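Local coordinates for protein gamma-glutamyl-gamma-aminobutyraldehyde dehydrogenase (Burkholderia cenocepacia, PDB 4LIH) that probably oxidises gamma-glutamyl-gamma-aminobutyraldehyde and related aldehydes to their carboxylic acids, using NAD(P)+ as electron acceptor, at residues A30-G34 / A222-V228; V71-R75 / H241-D245. One frame throughout, in Å; residues are numbered along the deposited sequence.

Interaction 1: residues A30-G34 / A222-V228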
loop_
_atom_site.group_PDB
_atom_site.type_symbol
_atom_site.label_atom_id
_atom_site.label_comp_id
_atom_site.label_asym_id
_atom_site.label_seq_id
_atom_site.Cartn_x
_atom_site.Cartn_y
_atom_site.Cartn_z
ATOM N N ALA A 30 -5.289 -13.380 -39.752
ATOM C CA ALA A 30 -4.935 -13.641 -38.364
ATOM C C ALA A 30 -3.488 -13.302 -38.141
ATOM O O ALA A 30 -2.671 -13.351 -39.081
ATOM C CB ALA A 30 -5.139 -15.106 -38.034
ATOM N N PHE A 31 -3.147 -12.977 -36.900
ATOM C CA PHE A 31 -1.777 -12.799 -36.530
ATOM C C PHE A 31 -1.422 -13.782 -35.432
ATOM O O PHE A 31 -1.843 -13.621 -34.268
ATOM C CB PHE A 31 -1.461 -11.388 -36.032
ATOM C CG PHE A 31 0.021 -11.075 -36.048
ATOM C CD1 PHE A 31 0.844 -11.367 -34.949
ATOM C CD2 PHE A 31 0.589 -10.486 -37.149
ATOM C CE1 PHE A 31 2.185 -11.073 -34.973
ATOM C CE2 PHE A 31 1.950 -10.222 -37.207
ATOM C CZ PHE A 31 2.741 -10.499 -36.099
ATOM N N ILE A 32 -0.619 -14.785 -35.798
ATOM C CA ILE A 32 -0.386 -15.905 -34.926
ATOM C C ILE A 32 1.092 -16.205 -34.955
ATOM O O ILE A 32 1.642 -16.438 -36.039
ATOM C CB ILE A 32 -1.239 -17.147 -35.337
ATOM C CG1 ILE A 32 -2.736 -16.887 -35.191
ATOM C CG2 ILE A 32 -0.903 -18.337 -34.474
ATOM C CD1 ILE A 32 -3.656 -17.938 -35.788
ATOM N N ASP A 33 1.706 -16.228 -33.769
ATOM C CA ASP A 33 3.106 -16.636 -33.595
ATOM C C ASP A 33 4.053 -15.850 -34.496
ATOM O O ASP A 33 4.869 -16.436 -35.227
ATOM C CB ASP A 33 3.254 -18.158 -33.826
ATOM C CG ASP A 33 4.538 -18.731 -33.264
ATOM O OD1 ASP A 33 5.275 -18.032 -32.588
ATOM O OD2 ASP A 33 4.803 -19.926 -33.484
ATOM N N GLY A 34 3.937 -14.520 -34.440
ATOM C CA GLY A 34 4.829 -13.584 -35.150
ATOM C C GLY A 34 4.612 -13.344 -36.631
ATOM O O GLY A 34 5.461 -12.717 -37.286
ATOM N N ALA A 222 7.346 -13.458 -30.758
ATOM C CA ALA A 222 6.430 -14.342 -31.452
ATOM C C ALA A 222 5.674 -15.168 -30.427
ATOM O O ALA A 222 6.263 -15.751 -29.483
ATOM C CB ALA A 222 7.171 -15.262 -32.390
ATOM N N GLY A 223 4.364 -15.183 -30.592
ATOM C CA GLY A 223 3.511 -15.975 -29.739
ATOM C C GLY A 223 2.976 -15.299 -28.490
ATOM O O GLY A 223 2.039 -15.804 -27.877
ATOM N N VAL A 224 3.545 -14.160 -28.120
ATOM C CA VAL A 224 3.167 -13.461 -26.881
ATOM C C VAL A 224 1.870 -12.646 -27.054
ATOM O O VAL A 224 1.078 -12.473 -26.076
ATOM C CB VAL A 224 4.355 -12.630 -26.394
ATOM C CG1 VAL A 224 3.913 -11.663 -25.283
ATOM C CG2 VAL A 224 5.486 -13.549 -25.930
ATOM N N PHE A 225 1.639 -12.197 -28.303
ATOM C CA PHE A 225 0.416 -11.490 -28.664
ATOM C C PHE A 225 -0.079 -11.980 -30.026
ATOM O O PHE A 225 0.591 -11.794 -31.025
ATOM C CB PHE A 225 0.572 -9.965 -28.607
ATOM C CG PHE A 225 -0.739 -9.205 -28.806
ATOM C CD1 PHE A 225 -1.830 -9.368 -27.951
ATOM C CD2 PHE A 225 -0.874 -8.341 -29.877
ATOM C CE1 PHE A 225 -3.006 -8.649 -28.170
ATOM C CE2 PHE A 225 -2.035 -7.667 -30.124
ATOM C CZ PHE A 225 -3.118 -7.810 -29.258
ATOM N N ASN A 226 -1.197 -12.704 -29.999
ATOM C CA ASN A 226 -1.838 -13.317 -31.170
ATOM C C ASN A 226 -3.274 -12.803 -31.284
ATOM O O ASN A 226 -3.960 -12.605 -30.267
ATOM C CB ASN A 226 -1.926 -14.822 -30.998
ATOM C CG ASN A 226 -0.638 -15.441 -30.501
ATOM O OD1 ASN A 226 0.280 -15.708 -31.279
ATOM N ND2 ASN A 226 -0.527 -15.591 -29.179
ATOM N N VAL A 227 -3.738 -12.621 -32.527
ATOM C CA VAL A 227 -5.098 -12.169 -32.803
ATOM C C VAL A 227 -5.745 -13.194 -33.755
ATOM O O VAL A 227 -5.162 -13.553 -34.817
ATOM C CB VAL A 227 -5.119 -10.725 -33.389
ATOM C CG1 VAL A 227 -6.517 -10.323 -33.870
ATOM C CG2 VAL A 227 -4.597 -9.720 -32.350
ATOM N N VAL A 228 -6.886 -13.722 -33.323
ATOM C CA VAL A 228 -7.627 -14.776 -34.004
ATOM C C VAL A 228 -9.029 -14.270 -34.350
ATOM O O VAL A 228 -9.968 -14.422 -33.559
ATOM C CB VAL A 228 -7.719 -16.037 -33.115
ATOM C CG1 VAL A 228 -8.533 -17.145 -33.753
ATOM C CG2 VAL A 228 -6.330 -16.518 -32.800
HETATM O O HOH W 1 2.864 -13.207 -32.071
#
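Phe31 and Val227 form an antiparallel hydrogen-bonded pair: Phe31 N donates to Val227 O at 3.0 Å and Val227 N to Phe31 O at 2.8 Å. This single bridge lays strand 30-32 beside strand 225-227, whose other neighbour is strand 195-199. Asn226 CA adds a CA-H...O contact to Phe31 O at 3.1 Å.

Past the bridge, an amide side chain takes over. Asn226 OD1 accepts Asp33 N at 2.9 Å in an almost straight bond (170° at the hydrogen). With CG beside its own backbone N (chi1 -46°), the amide swings toward the turn, where ND2 donates to Gly223 O at 2.9 Å from above that carbonyl's plane; ND2 also reaches Val196 O. Asparagine suits the place because it accepts and donates at once. A water takes hydrogens from Gly34 N and Gly223 N and gives one to Phe225 O. Gly223 has a positive phi of 91°, where a CB would press on the preceding carbonyl.

Apolar contact is slight: Ile32 CD1 lies 4.3 Å from Val228 CG2, while the Phe31 ring packs on helix 206-218. Asp33 OD1 passes Ala222 CB at 3.4 Å and is salt-bridged to Arg76.

Against 222-228 the short strand is thus held chiefly by polar bonds, with one amide and one water satisfying the backbone where the pairing stops.

Interaction 2: residues V71-R75 / H241-D245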
loop_
_atom_site.group_PDB
_atom_site.type_symbol
_atom_site.label_atom_id
_atom_site.label_comp_id
_atom_site.label_asym_id
_atom_site.label_seq_id
_atom_site.Cartn_x
_atom_site.Cartn_y
_atom_site.Cartn_z
ATOM N N VAL A 71 -2.920 -20.737 -29.232
ATOM C CA VAL A 71 -2.744 -21.153 -27.862
ATOM C C VAL A 71 -1.420 -21.882 -27.612
ATOM O O VAL A 71 -0.769 -21.651 -26.591
ATOM C CB VAL A 71 -3.950 -21.997 -27.369
ATOM C CG1 VAL A 71 -3.628 -22.659 -26.044
ATOM C CG2 VAL A 71 -5.204 -21.134 -27.258
ATOM N N ALA A 72 -1.020 -22.728 -28.551
ATOM C CA ALA A 72 0.246 -23.460 -28.476
ATOM C C ALA A 72 1.448 -22.522 -28.504
ATOM O O ALA A 72 2.392 -22.691 -27.707
ATOM C CB ALA A 72 0.348 -24.484 -29.607
ATOM N N ALA A 73 1.385 -21.524 -29.382
ATOM C CA ALA A 73 2.462 -20.531 -29.506
ATOM C C ALA A 73 2.575 -19.673 -28.231
ATOM O O ALA A 73 3.655 -19.314 -27.783
ATOM C CB ALA A 73 2.232 -19.635 -30.728
ATOM N N ALA A 74 1.422 -19.323 -27.688
ATOM C CA ALA A 74 1.334 -18.576 -26.438
ATOM C C ALA A 74 1.926 -19.347 -25.273
ATOM O O ALA A 74 2.659 -18.795 -24.412
ATOM C CB ALA A 74 -0.111 -18.267 -26.176
ATOM N N ARG A 75 1.539 -20.620 -25.208
ATOM C CA ARG A 75 2.001 -21.550 -24.185
ATOM C C ARG A 75 3.514 -21.701 -24.315
ATOM O O ARG A 75 4.259 -21.642 -23.317
ATOM C CB ARG A 75 1.313 -22.905 -24.346
ATOM C CG ARG A 75 1.884 -24.035 -23.478
ATOM C CD ARG A 75 2.042 -23.597 -22.006
ATOM N NE ARG A 75 0.758 -23.270 -21.519
ATOM C CZ ARG A 75 0.446 -22.566 -20.435
ATOM N NH1 ARG A 75 1.342 -22.069 -19.589
ATOM N NH2 ARG A 75 -0.829 -22.354 -20.236
ATOM N N HIS A 241 -10.533 -24.237 -23.618
ATOM C CA HIS A 241 -9.210 -24.750 -23.875
ATOM C C HIS A 241 -8.466 -25.188 -22.626
ATOM O O HIS A 241 -8.383 -24.467 -21.630
ATOM C CB HIS A 241 -8.351 -23.759 -24.678
ATOM C CG HIS A 241 -7.314 -24.429 -25.524
ATOM N ND1 HIS A 241 -6.222 -25.051 -24.991
ATOM C CD2 HIS A 241 -7.239 -24.641 -26.866
ATOM C CE1 HIS A 241 -5.494 -25.593 -25.953
ATOM N NE2 HIS A 241 -6.089 -25.345 -27.101
ATOM N N ARG A 242 -7.887 -26.376 -22.711
ATOM C CA ARG A 242 -7.162 -26.977 -21.593
ATOM C C ARG A 242 -5.829 -26.278 -21.261
ATOM O O ARG A 242 -5.272 -26.458 -20.177
ATOM C CB ARG A 242 -6.929 -28.478 -21.869
ATOM N N ASP A 243 -5.392 -25.412 -22.165
ATOM C CA ASP A 243 -4.109 -24.779 -22.054
ATOM C C ASP A 243 -4.124 -23.260 -21.935
ATOM O O ASP A 243 -3.075 -22.593 -22.048
ATOM C CB ASP A 243 -3.306 -25.139 -23.254
ATOM C CG ASP A 243 -1.898 -25.224 -22.931
ATOM O OD1 ASP A 243 -1.637 -25.350 -21.717
ATOM O OD2 ASP A 243 -1.087 -25.160 -23.858
ATOM N N VAL A 244 -5.313 -22.736 -21.754
ATOM C CA VAL A 244 -5.549 -21.316 -21.464
ATOM C C VAL A 244 -5.777 -21.270 -19.927
ATOM O O VAL A 244 -6.502 -22.066 -19.369
ATOM C CB VAL A 244 -6.788 -20.817 -22.219
ATOM C CG1 VAL A 244 -7.273 -19.463 -21.709
ATOM C CG2 VAL A 244 -6.496 -20.758 -23.725
ATOM N N ASP A 245 -5.169 -20.284 -19.277
ATOM C CA ASP A 245 -5.152 -20.189 -17.837
ATOM C C ASP A 245 -6.142 -19.156 -17.309
ATOM O O ASP A 245 -6.462 -19.150 -16.134
ATOM C CB ASP A 245 -3.745 -19.806 -17.401
ATOM C CG ASP A 245 -2.707 -20.852 -17.798
ATOM O OD1 ASP A 245 -2.832 -21.992 -17.286
ATOM O OD2 ASP A 245 -1.769 -20.554 -18.555
HETATM O O HOH W 2 0.898 -21.122 -16.623
#
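Val71 presses one methyl onto the His241 imidazole and turns the other to Val244, making the close-packed half of this contact between helix 64-80 and the loop that follows helix 232-240. CG1 of Val71 sits over a face of the His241 ring, 3.7 Å from its centroid and 20° off the normal, a CH-pi contact. The same methyl lies 3.7 Å from Asp243 CB in the conformer given here, and CG2 of Val71 meets CG2 of Val244 at 3.8 Å. A branched valine suits this spot because its two methyls serve two different surfaces.

Bonds at both nitrogens fix the rotation of the ring. Its ND1 accepts Asp243 N at 3.0 Å in the ring plane, bracing the type I turn from His241 to Val244, and its NE2 is bound to Asn68 OD1, a pattern consistent with the proton on NE2.

One helical turn on, polar groups replace the methyls. Arg75 reaches them by bends at chi2 and chi3 (49° and 61°), which fold its chain so that the guanidinium edge faces the loop. NH2 donates to Asp243 O at 2.9 Å and to Asp245 OD2 at 2.6 Å, the latter on the carboxylate's syn side with the two planes nearly perpendicular. The salt bridge from NE to Asp243 OD1 carries a weak hydrogen bond, and it is less certain because Asp243 has two conformers. On the watery side, NH1 gives a hydrogen to a water 3.1 Å away, which is weakly bound to Asp245 OD2; NH1 also pairs with Asp79.

The carboxylates of Asp243, Asp245 and Asp79 and the Asp243 carbonyl probably balance the guanidinium charge and hold its orientation; the stronger bonds within the contact go to Asp245 and the Asp243 carbonyl, and the Asp243 carboxylate is a looser partner.

Overall arrangement
The two contacts interlock along the chain, their segments coming in the order 30-34, 71-75, 222-228, 241-245. Their centres lie 12 Å apart, and helix 64-80 connects them: interaction 2 uses its Val71 and Arg75, while its Ala73 and Ala74 pack against interaction 1, with Ala73 CB 3.5 Å from Asp33 CG and Ala74 CB 3.7 Å from Gly223 O. Small alanines let helix and turn approach closely. Strand 225-227 and strand 246-250, which follows segment 241-245, belong to one mixed sheet, probably that of the family's cofactor-binding domain. Both contacts thereby fasten N-terminal elements, strand 30-32 and helix 64-80, onto the sheet of what is probably the same domain.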